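Local coordinates for protein putative methylase (Clostridium difficile, PDB 3LDU) that binds GTP in the crystal and probably acts as an RNA-binding methyltransferase that modifies guanines of ribosomal RNA, at residues A[355-361]-A[372-376]; A[187-193]-A[303-307]; A[322-326]-A[346-352]; A[24-30]-A[51-57]. All coordinates share one frame. Where two conformers were deposited one is given. Residues are numbered along the deposited sequence.

Contact 1. Residues A[355-361]-A[372-376]; sequences QKADKKR and FFQYP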
# COMPACT_ATOMS: atom_id res chain seq x y z
N GLN A 355 13.36 12.16 -23.86
CA GLN A 355 12.88 10.89 -24.39
C GLN A 355 11.41 10.67 -24.03
O GLN A 355 10.99 10.96 -22.92
CB GLN A 355 13.75 9.74 -23.84
CG GLN A 355 13.56 8.41 -24.54
CD GLN A 355 14.48 7.35 -23.98
OE1 GLN A 355 14.36 6.17 -24.33
NE2 GLN A 355 15.38 7.76 -23.10
N LYS A 356 10.64 10.18 -25.00
CA LYS A 356 9.22 9.90 -24.80
C LYS A 356 9.09 8.52 -24.18
O LYS A 356 9.76 7.58 -24.60
CB LYS A 356 8.47 9.95 -26.15
CG LYS A 356 6.97 9.80 -26.02
CD LYS A 356 6.24 10.18 -27.30
CE LYS A 356 5.85 8.96 -28.13
NZ LYS A 356 7.03 8.18 -28.62
N ALA A 357 8.25 8.40 -23.15
CA ALA A 357 8.09 7.12 -22.48
C ALA A 357 7.22 6.16 -23.29
O ALA A 357 6.36 6.59 -24.06
CB ALA A 357 7.50 7.31 -21.07
N ASP A 358 7.47 4.87 -23.10
CA ASP A 358 6.60 3.83 -23.63
C ASP A 358 5.20 3.96 -23.03
O ASP A 358 4.19 3.86 -23.73
CB ASP A 358 7.18 2.45 -23.32
CG ASP A 358 6.23 1.33 -23.67
OD1 ASP A 358 5.75 1.30 -24.83
OD2 ASP A 358 5.95 0.47 -22.80
N LYS A 359 5.14 4.18 -21.71
CA LYS A 359 3.88 4.37 -21.01
C LYS A 359 4.06 5.44 -19.95
O LYS A 359 5.15 5.62 -19.41
CB LYS A 359 3.42 3.08 -20.35
CG LYS A 359 3.11 1.96 -21.32
CD LYS A 359 2.49 0.78 -20.57
CE LYS A 359 2.29 -0.42 -21.49
NZ LYS A 359 3.58 -1.06 -21.87
N LYS A 360 2.98 6.16 -19.67
CA LYS A 360 2.96 7.16 -18.61
C LYS A 360 1.73 6.84 -17.77
O LYS A 360 0.61 6.90 -18.27
CB LYS A 360 2.84 8.55 -19.22
CG LYS A 360 2.68 9.68 -18.23
CD LYS A 360 2.61 11.01 -18.97
CE LYS A 360 2.25 12.17 -18.05
NZ LYS A 360 2.30 13.49 -18.75
N ARG A 361 1.93 6.48 -16.50
CA ARG A 361 0.80 6.10 -15.66
C ARG A 361 0.56 7.11 -14.54
O ARG A 361 1.49 7.50 -13.82
CB ARG A 361 1.01 4.70 -15.09
CG ARG A 361 1.11 3.62 -16.16
CD ARG A 361 1.29 2.26 -15.54
NE ARG A 361 1.58 1.21 -16.52
CZ ARG A 361 0.81 0.14 -16.69
NH1 ARG A 361 1.14 -0.79 -17.57
NH2 ARG A 361 -0.29 -0.00 -15.96
N PHE A 372 4.19 7.98 -13.51
CA PHE A 372 5.27 6.99 -13.59
C PHE A 372 5.60 6.85 -15.07
O PHE A 372 4.78 6.35 -15.84
CB PHE A 372 4.77 5.66 -13.02
CG PHE A 372 5.85 4.62 -12.83
CD1 PHE A 372 7.08 4.95 -12.28
CD2 PHE A 372 5.61 3.30 -13.19
CE1 PHE A 372 8.06 3.98 -12.08
CE2 PHE A 372 6.58 2.33 -13.00
CZ PHE A 372 7.80 2.66 -12.44
N PHE A 373 6.79 7.31 -15.46
CA PHE A 373 7.24 7.26 -16.85
C PHE A 373 8.09 6.01 -17.08
O PHE A 373 9.12 5.82 -16.44
CB PHE A 373 8.08 8.49 -17.14
CG PHE A 373 7.32 9.78 -17.03
CD1 PHE A 373 6.63 10.29 -18.12
CD2 PHE A 373 7.31 10.49 -15.84
CE1 PHE A 373 5.94 11.48 -18.02
CE2 PHE A 373 6.63 11.69 -15.74
CZ PHE A 373 5.94 12.18 -16.83
N GLN A 374 7.67 5.17 -18.02
CA GLN A 374 8.26 3.85 -18.17
C GLN A 374 9.05 3.79 -19.47
O GLN A 374 8.51 4.12 -20.53
CB GLN A 374 7.15 2.80 -18.20
CG GLN A 374 6.30 2.85 -16.95
CD GLN A 374 5.10 1.92 -16.97
OE1 GLN A 374 4.13 2.14 -16.25
NE2 GLN A 374 5.17 0.87 -17.78
N TYR A 375 10.30 3.37 -19.38
CA TYR A 375 11.19 3.30 -20.55
C TYR A 375 11.86 1.93 -20.65
O TYR A 375 13.05 1.80 -20.38
CB TYR A 375 12.29 4.35 -20.44
CG TYR A 375 11.83 5.78 -20.44
CD1 TYR A 375 11.79 6.52 -21.62
CD2 TYR A 375 11.45 6.41 -19.26
CE1 TYR A 375 11.38 7.84 -21.62
CE2 TYR A 375 11.04 7.74 -19.25
CZ TYR A 375 11.00 8.45 -20.44
OH TYR A 375 10.60 9.77 -20.44
N PRO A 376 11.09 0.90 -21.04
CA PRO A 376 11.69 -0.42 -21.25
C PRO A 376 12.71 -0.34 -22.37
O PRO A 376 12.53 0.44 -23.31
CB PRO A 376 10.50 -1.30 -21.68
CG PRO A 376 9.43 -0.32 -22.11
CD PRO A 376 9.62 0.87 -21.22
O HOH W 1 6.44 0.03 -20.07
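Tyr375 lays one face of its ring over Ala357, whose CA sits 3.9 Å from the ring centroid in a CH-pi contact; the small methyl group lets the ring come this close. The segments form the open end of a beta hairpin edging the methyltransferase's Rossmann-like sheet: 368-375 runs against the other strands, and 359-365 is outermost. Arg361 and Phe372 are a hydrogen-bonded pair, with Arg361 N to Phe372 O at 2.9 Å and Phe372 N to Arg361 O at 2.8 Å. Lys360 faces Phe373 as a non-hydrogen-bonded pair, its long aliphatic chain suited to lying near the ring (CD to CE1 3.5 Å) while the amine stays exposed. A classic beta bulge follows: Asp358 and Lys359 both oppose Gln374, which accepts from Asp358 N at its O (2.9 Å) and donates from its N to Lys359 O (2.9 Å). A water joins Asp358 OD2 to Gln374 NE2. Beyond the bulge the phenol suits its place by carrying a donor at the ring's tip: Tyr375 OH bonds Gln355 O at 2.8 Å.

Contact 2. Residues A[187-193]-A[303-307]; sequences LIYLTPW and GFIIT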
# COMPACT_ATOMS: atom_id res chain seq x y z
N LEU A 187 5.25 0.29 -7.94
CA LEU A 187 6.21 0.65 -8.98
C LEU A 187 6.99 -0.59 -9.44
O LEU A 187 7.11 -0.84 -10.63
CB LEU A 187 7.17 1.72 -8.46
CG LEU A 187 6.92 3.20 -8.75
CD1 LEU A 187 5.45 3.58 -8.90
CD2 LEU A 187 7.67 4.10 -7.76
N ILE A 188 7.50 -1.37 -8.49
CA ILE A 188 8.23 -2.58 -8.84
C ILE A 188 7.36 -3.52 -9.69
O ILE A 188 7.80 -4.07 -10.70
CB ILE A 188 8.70 -3.37 -7.61
CG1 ILE A 188 9.51 -2.49 -6.65
CG2 ILE A 188 9.54 -4.58 -8.05
CD1 ILE A 188 10.66 -1.77 -7.32
N TYR A 189 6.12 -3.72 -9.24
CA TYR A 189 5.18 -4.60 -9.91
C TYR A 189 4.85 -4.15 -11.34
O TYR A 189 4.45 -4.98 -12.18
CB TYR A 189 3.88 -4.64 -9.11
CG TYR A 189 3.88 -5.53 -7.88
CD1 TYR A 189 4.63 -6.70 -7.82
CD2 TYR A 189 3.07 -5.22 -6.80
CE1 TYR A 189 4.57 -7.52 -6.68
CE2 TYR A 189 3.02 -6.02 -5.68
CZ TYR A 189 3.76 -7.16 -5.62
OH TYR A 189 3.68 -7.94 -4.49
N LEU A 190 4.98 -2.85 -11.60
CA LEU A 190 4.73 -2.31 -12.94
C LEU A 190 5.89 -2.55 -13.90
O LEU A 190 5.78 -2.26 -15.08
CB LEU A 190 4.40 -0.82 -12.89
CG LEU A 190 2.99 -0.48 -12.39
CD1 LEU A 190 2.87 0.97 -11.93
CD2 LEU A 190 1.95 -0.80 -13.45
N THR A 191 6.99 -3.09 -13.39
CA THR A 191 8.14 -3.40 -14.23
C THR A 191 8.35 -4.91 -14.35
O THR A 191 7.76 -5.69 -13.59
CB THR A 191 9.44 -2.82 -13.64
OG1 THR A 191 9.89 -3.66 -12.57
CG2 THR A 191 9.22 -1.38 -13.15
N PRO A 192 9.19 -5.32 -15.30
CA PRO A 192 9.50 -6.75 -15.45
C PRO A 192 10.64 -7.21 -14.55
O PRO A 192 11.11 -8.33 -14.72
CB PRO A 192 9.92 -6.87 -16.92
CG PRO A 192 9.69 -5.51 -17.54
CD PRO A 192 9.69 -4.53 -16.44
N TRP A 193 11.08 -6.38 -13.61
CA TRP A 193 12.23 -6.76 -12.79
C TRP A 193 11.96 -8.03 -12.00
O TRP A 193 10.87 -8.22 -11.46
CB TRP A 193 12.63 -5.64 -11.82
CG TRP A 193 13.79 -6.05 -10.94
CD1 TRP A 193 15.11 -6.05 -11.28
CD2 TRP A 193 13.71 -6.58 -9.60
NE1 TRP A 193 15.87 -6.53 -10.23
CE2 TRP A 193 15.03 -6.86 -9.19
CE3 TRP A 193 12.66 -6.83 -8.71
CZ2 TRP A 193 15.33 -7.37 -7.93
CZ3 TRP A 193 12.95 -7.34 -7.46
CH2 TRP A 193 14.27 -7.61 -7.08
N GLY A 303 20.16 -3.95 -17.52
CA GLY A 303 19.82 -3.62 -16.15
C GLY A 303 18.52 -2.82 -16.05
O GLY A 303 17.92 -2.43 -17.05
N PHE A 304 18.10 -2.57 -14.82
CA PHE A 304 16.89 -1.80 -14.55
C PHE A 304 17.22 -0.63 -13.64
O PHE A 304 18.01 -0.77 -12.72
CB PHE A 304 15.85 -2.67 -13.84
CG PHE A 304 15.25 -3.73 -14.70
CD1 PHE A 304 14.07 -3.49 -15.37
CD2 PHE A 304 15.87 -4.96 -14.83
CE1 PHE A 304 13.52 -4.47 -16.17
CE2 PHE A 304 15.32 -5.94 -15.62
CZ PHE A 304 14.14 -5.69 -16.30
N ILE A 305 16.59 0.51 -13.89
CA ILE A 305 16.59 1.63 -12.96
C ILE A 305 15.15 1.93 -12.57
O ILE A 305 14.28 2.04 -13.45
CB ILE A 305 17.24 2.89 -13.56
CG1 ILE A 305 18.76 2.73 -13.59
CG2 ILE A 305 16.86 4.12 -12.74
CD1 ILE A 305 19.46 3.62 -14.65
N ILE A 306 14.87 2.01 -11.27
CA ILE A 306 13.56 2.45 -10.80
C ILE A 306 13.84 3.49 -9.76
O ILE A 306 14.58 3.23 -8.80
CB ILE A 306 12.76 1.29 -10.16
CG1 ILE A 306 12.57 0.15 -11.17
CG2 ILE A 306 11.38 1.78 -9.70
CD1 ILE A 306 11.95 -1.11 -10.54
N THR A 307 13.29 4.69 -9.94
CA THR A 307 13.71 5.79 -9.08
C THR A 307 12.67 6.90 -8.93
O THR A 307 11.79 7.07 -9.78
CB THR A 307 15.05 6.41 -9.60
OG1 THR A 307 15.60 7.28 -8.61
CG2 THR A 307 14.82 7.17 -10.91
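Apolar packing dominates, and no hydrogen bond crosses between 187-193 and 303-307. Ile306 points from its strand into the end of helix 181-189: its CD1 meets Ile188 CD1 at 3.5 Å and Thr191 CG2 at 3.8 Å, while its CG2 lies 4.4 Å from Leu187 CB. A branched aliphatic side chain fits here because it fills the space between Leu187, Ile188 and Thr191. Pro192 adds its CD at 3.8 Å from Phe304 CE1.

The aromatic contact is an offset edge-to-face pair. Trp193 turns its edge toward the face of Phe304, with the five-membered ring and the phenyl centroids 5.5 Å apart and the planes at 85°; Trp193 NE1 is bonded to Arg197 O. The arrangement belongs to the Rossmann-like methyltransferase fold, in which strand 304-307 lies between parallel strands 199-201 and 339-344, and helix 181-189 packs on one face of the sheet.

The polar bonds are local to 187-193. Thr191 suits the helix exit because its hydroxyl both donates and accepts: OG1 gives a hydrogen bond to Ile188 O (2.8 Å) and receives one from Trp193 N (3.1 Å), the latter closing an ST turn that leads the chain from Thr191 to the indole.

Contact 3. Residues A[322-326]-A[346-352]; sequences KQLYK and YEDFEYE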
# COMPACT_ATOMS: atom_id res chain seq x y z
N LYS A 322 15.04 20.72 -13.55
CA LYS A 322 15.03 20.59 -15.00
C LYS A 322 16.38 20.12 -15.55
O LYS A 322 16.44 19.25 -16.42
CB LYS A 322 14.61 21.90 -15.67
CG LYS A 322 13.12 22.18 -15.60
CD LYS A 322 12.69 23.16 -16.68
CE LYS A 322 12.70 24.60 -16.18
NZ LYS A 322 12.50 25.57 -17.30
N GLN A 323 17.47 20.72 -15.06
CA GLN A 323 18.80 20.30 -15.48
C GLN A 323 19.11 18.87 -15.06
O GLN A 323 19.74 18.11 -15.81
CB GLN A 323 19.87 21.26 -14.95
CG GLN A 323 21.29 20.91 -15.42
CD GLN A 323 21.50 21.10 -16.92
OE1 GLN A 323 20.87 21.95 -17.55
NE2 GLN A 323 22.41 20.32 -17.50
N LEU A 324 18.66 18.49 -13.87
CA LEU A 324 18.86 17.13 -13.40
C LEU A 324 18.22 16.14 -14.38
O LEU A 324 18.84 15.16 -14.78
CB LEU A 324 18.24 16.96 -12.01
CG LEU A 324 18.20 15.51 -11.51
CD1 LEU A 324 19.61 14.99 -11.33
CD2 LEU A 324 17.42 15.43 -10.20
N TYR A 325 16.98 16.42 -14.77
CA TYR A 325 16.27 15.55 -15.71
C TYR A 325 17.06 15.39 -17.02
O TYR A 325 17.18 14.29 -17.54
CB TYR A 325 14.87 16.09 -15.97
CG TYR A 325 13.92 16.01 -14.77
CD1 TYR A 325 14.19 15.18 -13.69
CD2 TYR A 325 12.77 16.79 -14.73
CE1 TYR A 325 13.33 15.11 -12.60
CE2 TYR A 325 11.91 16.73 -13.64
CZ TYR A 325 12.18 15.90 -12.59
OH TYR A 325 11.30 15.86 -11.53
N LYS A 326 17.60 16.49 -17.55
CA LYS A 326 18.39 16.44 -18.78
C LYS A 326 19.64 15.58 -18.56
O LYS A 326 19.98 14.71 -19.36
CB LYS A 326 18.81 17.85 -19.20
CG LYS A 326 19.61 17.91 -20.47
CD LYS A 326 20.14 19.33 -20.69
CE LYS A 326 19.02 20.36 -20.66
NZ LYS A 326 18.12 20.21 -21.84
N TYR A 346 6.49 16.36 -12.00
CA TYR A 346 6.85 17.34 -13.01
C TYR A 346 6.19 16.97 -14.35
O TYR A 346 6.57 16.00 -14.99
CB TYR A 346 8.37 17.45 -13.15
CG TYR A 346 8.81 18.63 -13.99
CD1 TYR A 346 8.93 19.90 -13.43
CD2 TYR A 346 9.08 18.48 -15.34
CE1 TYR A 346 9.31 20.99 -14.20
CE2 TYR A 346 9.47 19.56 -16.11
CZ TYR A 346 9.58 20.81 -15.53
OH TYR A 346 9.96 21.90 -16.28
N GLU A 347 5.19 17.75 -14.74
CA GLU A 347 4.37 17.42 -15.91
C GLU A 347 5.16 17.23 -17.20
O GLU A 347 4.96 16.25 -17.93
CB GLU A 347 3.28 18.48 -16.12
CG GLU A 347 2.10 18.37 -15.17
CD GLU A 347 1.12 17.27 -15.57
OE1 GLU A 347 0.52 17.39 -16.65
OE2 GLU A 347 0.95 16.31 -14.79
N ASP A 348 6.07 18.15 -17.47
CA ASP A 348 6.83 18.15 -18.72
C ASP A 348 8.14 17.38 -18.61
O ASP A 348 9.15 17.77 -19.21
CB ASP A 348 7.11 19.59 -19.15
CG ASP A 348 7.31 19.72 -20.64
OD1 ASP A 348 6.68 18.95 -21.39
OD2 ASP A 348 8.09 20.61 -21.05
N PHE A 349 8.12 16.29 -17.85
CA PHE A 349 9.31 15.49 -17.61
C PHE A 349 9.95 14.97 -18.89
O PHE A 349 11.14 15.11 -19.09
CB PHE A 349 9.00 14.31 -16.67
CG PHE A 349 10.12 13.31 -16.59
CD1 PHE A 349 11.23 13.56 -15.78
CD2 PHE A 349 10.09 12.16 -17.35
CE1 PHE A 349 12.27 12.65 -15.72
CE2 PHE A 349 11.14 11.26 -17.30
CZ PHE A 349 12.22 11.50 -16.48
N GLU A 350 9.14 14.38 -19.77
CA GLU A 350 9.66 13.77 -20.99
C GLU A 350 10.45 14.77 -21.82
O GLU A 350 11.48 14.43 -22.40
CB GLU A 350 8.53 13.15 -21.81
CG GLU A 350 7.94 11.91 -21.15
CD GLU A 350 6.60 11.54 -21.75
OE1 GLU A 350 5.63 12.29 -21.52
OE2 GLU A 350 6.52 10.49 -22.43
N TYR A 351 9.97 16.01 -21.86
CA TYR A 351 10.66 17.04 -22.62
C TYR A 351 12.07 17.33 -22.08
O TYR A 351 13.03 17.42 -22.84
CB TYR A 351 9.82 18.32 -22.70
CG TYR A 351 10.51 19.42 -23.47
CD1 TYR A 351 10.56 19.38 -24.86
CD2 TYR A 351 11.13 20.47 -22.81
CE1 TYR A 351 11.20 20.39 -25.57
CE2 TYR A 351 11.78 21.47 -23.52
CZ TYR A 351 11.81 21.42 -24.89
OH TYR A 351 12.45 22.42 -25.60
N GLU A 352 12.20 17.47 -20.76
CA GLU A 352 13.50 17.79 -20.19
C GLU A 352 14.43 16.57 -20.15
O GLU A 352 15.64 16.67 -20.36
CB GLU A 352 13.34 18.38 -18.79
CG GLU A 352 12.41 19.58 -18.73
CD GLU A 352 12.97 20.80 -19.46
OE1 GLU A 352 14.17 20.79 -19.81
OE2 GLU A 352 12.20 21.76 -19.67
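Charge attraction here is loose: Glu352 lies near two lysines without forming a salt bridge, its OE2 4.5 Å from Lys322 NZ and its OE1 4.5 Å from Lys326 NZ. Long lysines suit this place: Lys322 CD packs near Tyr346 OH (3.0 Å) and Glu352 OE2 (3.3 Å), while Lys326 is exposed. The segments join helix 315-333 to the short helix 349-353 in the Rossmann-like methyltransferase domain, with strand 339-344 running between the two helices in the chain; a type I turn from Tyr346 to Phe349 leads into the second helix. Further in, an aromatic cluster holds them together. Tyr325 is central: in an offset edge-to-face pair it turns its edge to Tyr346 (centroids 5.5 Å apart, planes at 63°) and offers its own face to the edge of Phe349 (4.9 Å, 75°). Tyrosine fits because its ring packs while its OH bonds Pro310 O and Thr344 OG1. Next to Tyr325, Leu324 touches the bound GTP. Where the backbones meet, Lys326 CA makes a CA-H...O contact with Glu352 O at 3.2 Å.

Contact 4. Residues A[24-30]-A[51-57]; sequences EITNLGY and KSNMWLR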
# COMPACT_ATOMS: atom_id res chain seq x y z
N GLU A 24 -2.36 -8.96 -7.03
CA GLU A 24 -1.89 -9.56 -5.77
C GLU A 24 -2.98 -10.43 -5.14
O GLU A 24 -2.71 -11.53 -4.65
CB GLU A 24 -1.55 -8.47 -4.75
CG GLU A 24 -0.31 -7.65 -5.03
CD GLU A 24 0.09 -6.86 -3.79
OE1 GLU A 24 1.03 -7.30 -3.09
OE2 GLU A 24 -0.57 -5.85 -3.47
N ILE A 25 -4.19 -9.90 -5.13
CA ILE A 25 -5.33 -10.61 -4.55
C ILE A 25 -5.60 -11.89 -5.33
O ILE A 25 -5.84 -12.95 -4.75
CB ILE A 25 -6.58 -9.72 -4.55
CG1 ILE A 25 -6.39 -8.57 -3.55
CG2 ILE A 25 -7.85 -10.53 -4.21
CD1 ILE A 25 -7.42 -7.44 -3.71
N THR A 26 -5.50 -11.79 -6.65
CA THR A 26 -5.71 -12.95 -7.50
C THR A 26 -4.64 -14.01 -7.20
O THR A 26 -4.94 -15.20 -7.13
CB THR A 26 -5.71 -12.55 -8.99
OG1 THR A 26 -6.78 -11.62 -9.22
CG2 THR A 26 -5.91 -13.76 -9.89
N ASN A 27 -3.41 -13.56 -6.99
CA ASN A 27 -2.30 -14.48 -6.71
C ASN A 27 -2.45 -15.18 -5.35
O ASN A 27 -1.87 -16.23 -5.13
CB ASN A 27 -0.94 -13.76 -6.81
CG ASN A 27 -0.37 -13.77 -8.23
OD1 ASN A 27 0.20 -12.77 -8.69
ND2 ASN A 27 -0.51 -14.89 -8.92
N LEU A 28 -3.23 -14.59 -4.44
CA LEU A 28 -3.55 -15.24 -3.16
C LEU A 28 -4.64 -16.28 -3.35
O LEU A 28 -4.95 -17.04 -2.42
CB LEU A 28 -3.99 -14.22 -2.11
CG LEU A 28 -2.95 -13.22 -1.61
CD1 LEU A 28 -3.55 -12.34 -0.52
CD2 LEU A 28 -1.75 -13.98 -1.07
N GLY A 29 -5.24 -16.31 -4.54
CA GLY A 29 -6.26 -17.29 -4.85
C GLY A 29 -7.68 -16.79 -4.63
O GLY A 29 -8.62 -17.57 -4.67
N TYR A 30 -7.84 -15.49 -4.43
CA TYR A 30 -9.16 -14.96 -4.08
C TYR A 30 -9.92 -14.34 -5.25
O TYR A 30 -9.33 -13.82 -6.20
CB TYR A 30 -9.08 -13.95 -2.94
CG TYR A 30 -8.51 -14.54 -1.67
CD1 TYR A 30 -8.93 -15.79 -1.23
CD2 TYR A 30 -7.56 -13.85 -0.91
CE1 TYR A 30 -8.42 -16.34 -0.08
CE2 TYR A 30 -7.05 -14.40 0.25
CZ TYR A 30 -7.49 -15.65 0.66
OH TYR A 30 -7.01 -16.22 1.81
N LYS A 51 -4.17 -13.73 5.71
CA LYS A 51 -3.35 -13.74 4.49
C LYS A 51 -3.29 -12.39 3.80
O LYS A 51 -2.25 -12.03 3.27
CB LYS A 51 -3.86 -14.79 3.50
CG LYS A 51 -3.31 -16.19 3.75
CD LYS A 51 -3.96 -17.22 2.83
CE LYS A 51 -3.84 -16.84 1.36
NZ LYS A 51 -4.44 -17.88 0.48
N SER A 52 -4.40 -11.66 3.79
CA SER A 52 -4.44 -10.36 3.12
C SER A 52 -3.56 -9.34 3.81
O SER A 52 -2.76 -8.65 3.17
CB SER A 52 -5.88 -9.86 3.02
OG SER A 52 -6.64 -10.73 2.20
N ASN A 53 -3.67 -9.24 5.13
CA ASN A 53 -2.79 -8.38 5.90
C ASN A 53 -1.33 -8.81 5.79
O ASN A 53 -0.42 -7.97 5.71
CB ASN A 53 -3.21 -8.38 7.38
CG ASN A 53 -4.38 -7.48 7.64
OD1 ASN A 53 -4.27 -6.27 7.52
ND2 ASN A 53 -5.53 -8.07 7.97
N MSE A 54 -1.09 -10.12 5.75
CA MSE A 54 0.28 -10.63 5.73
C MSE A 54 0.99 -10.34 4.41
O MSE A 54 2.18 -10.00 4.39
CB MSE A 54 0.27 -12.14 5.96
CG MSE A 54 1.65 -12.79 5.95
SE MSE A 54 2.86 -12.10 7.33
CE MSE A 54 1.65 -11.94 8.78
N TRP A 55 0.24 -10.48 3.32
CA TRP A 55 0.85 -10.60 1.99
C TRP A 55 0.64 -9.41 1.05
O TRP A 55 1.46 -9.19 0.15
CB TRP A 55 0.37 -11.89 1.30
CG TRP A 55 1.07 -13.12 1.83
CD1 TRP A 55 0.57 -14.04 2.72
CD2 TRP A 55 2.42 -13.50 1.56
NE1 TRP A 55 1.52 -15.00 2.98
CE2 TRP A 55 2.67 -14.69 2.29
CE3 TRP A 55 3.44 -12.98 0.77
CZ2 TRP A 55 3.89 -15.35 2.23
CZ3 TRP A 55 4.65 -13.63 0.72
CH2 TRP A 55 4.87 -14.80 1.45
N LEU A 56 -0.44 -8.65 1.22
CA LEU A 56 -0.70 -7.58 0.25
C LEU A 56 0.25 -6.39 0.43
O LEU A 56 0.32 -5.78 1.51
CB LEU A 56 -2.17 -7.12 0.36
CG LEU A 56 -3.19 -8.20 0.01
CD1 LEU A 56 -4.61 -7.64 0.22
CD2 LEU A 56 -3.01 -8.70 -1.42
N ARG A 57 0.99 -6.06 -0.64
CA ARG A 57 1.97 -4.96 -0.61
C ARG A 57 1.40 -3.64 -1.11
O ARG A 57 1.96 -2.59 -0.82
CB ARG A 57 3.19 -5.32 -1.47
CG ARG A 57 3.78 -6.66 -1.14
CD ARG A 57 5.04 -6.94 -1.95
NE ARG A 57 5.42 -8.35 -1.85
CZ ARG A 57 6.28 -8.83 -0.97
NH1 ARG A 57 6.86 -8.01 -0.09
NH2 ARG A 57 6.56 -10.12 -0.96
O HOH W 2 1.39 -10.13 -2.45
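Glu24 is buried, so its carboxylate needs partners, and the turn after helix 48-55 supplies them. Arg57 N donates to Glu24 OE1 at 2.7 Å with a nearly straight geometry, and a water gives hydrogen bonds both to Glu24 OE1 (2.9 Å) and to Trp55 O (2.8 Å), so a carbonyl at the end of that helix also finds a donor. Outside the segments, Tyr189 OH bonds Glu24 OE1 and Cys58 N bonds Glu24 OE2; the guanidinium of Arg57 bonds Met220 O.

At the other end of the contact a lysine can span the gap: Lys51 NZ donates to Leu28 O at 3.1 Å. Helix 18-27 closes there in a Schellman motif, with Gly29 N bonded to Thr26 O (2.8 Å) and Tyr30 N to Ile25 O (3.2 Å). Gly29 has positive phi, where a CB would jam against the preceding carbonyl, so glycine is the natural choice. Ser52 OG is satisfied by Gly48 O in its own helix, and Tyr30 OH by Asp45.

Between these polar ends lies aliphatic packing. Leu56 CD2 touches Glu24 CB (3.6 Å), Leu28 CD1 (3.8 Å) and Ile25 CG1 (4.0 Å), while Leu28 CD2 meets Trp55 CB at 3.8 Å. Two helices side by side, joined through strands 31-36 and 39-44 and packed on their sheet, are characteristic of the ferredoxin-like domain to which both segments belong.

Along the chain the order is contact 4, contact 2, contact 3, contact 1, each closing before the next opens. Contacts 1, 2 and 3 belong to the methyltransferase domain. Contacts 1 and 2 share its seven-stranded sheet, their centres 12 Å apart, and touch where Phe372 packs on Leu187 and Leu190. Contact 3 lies 13 Å from contact 1 between centres; Glu350 OE2 probably accepts from Ala357 N (2.8 Å), just before strand 359-365. Contact 4 is in the ferredoxin-like domain, about 36 Å from contact 3 between centres, but Tyr189 OH to Glu24 OE1 (3.1 Å) ties it to contact 2. Helix 181-189 thus links the N-terminal domain to the fold that holds GTP.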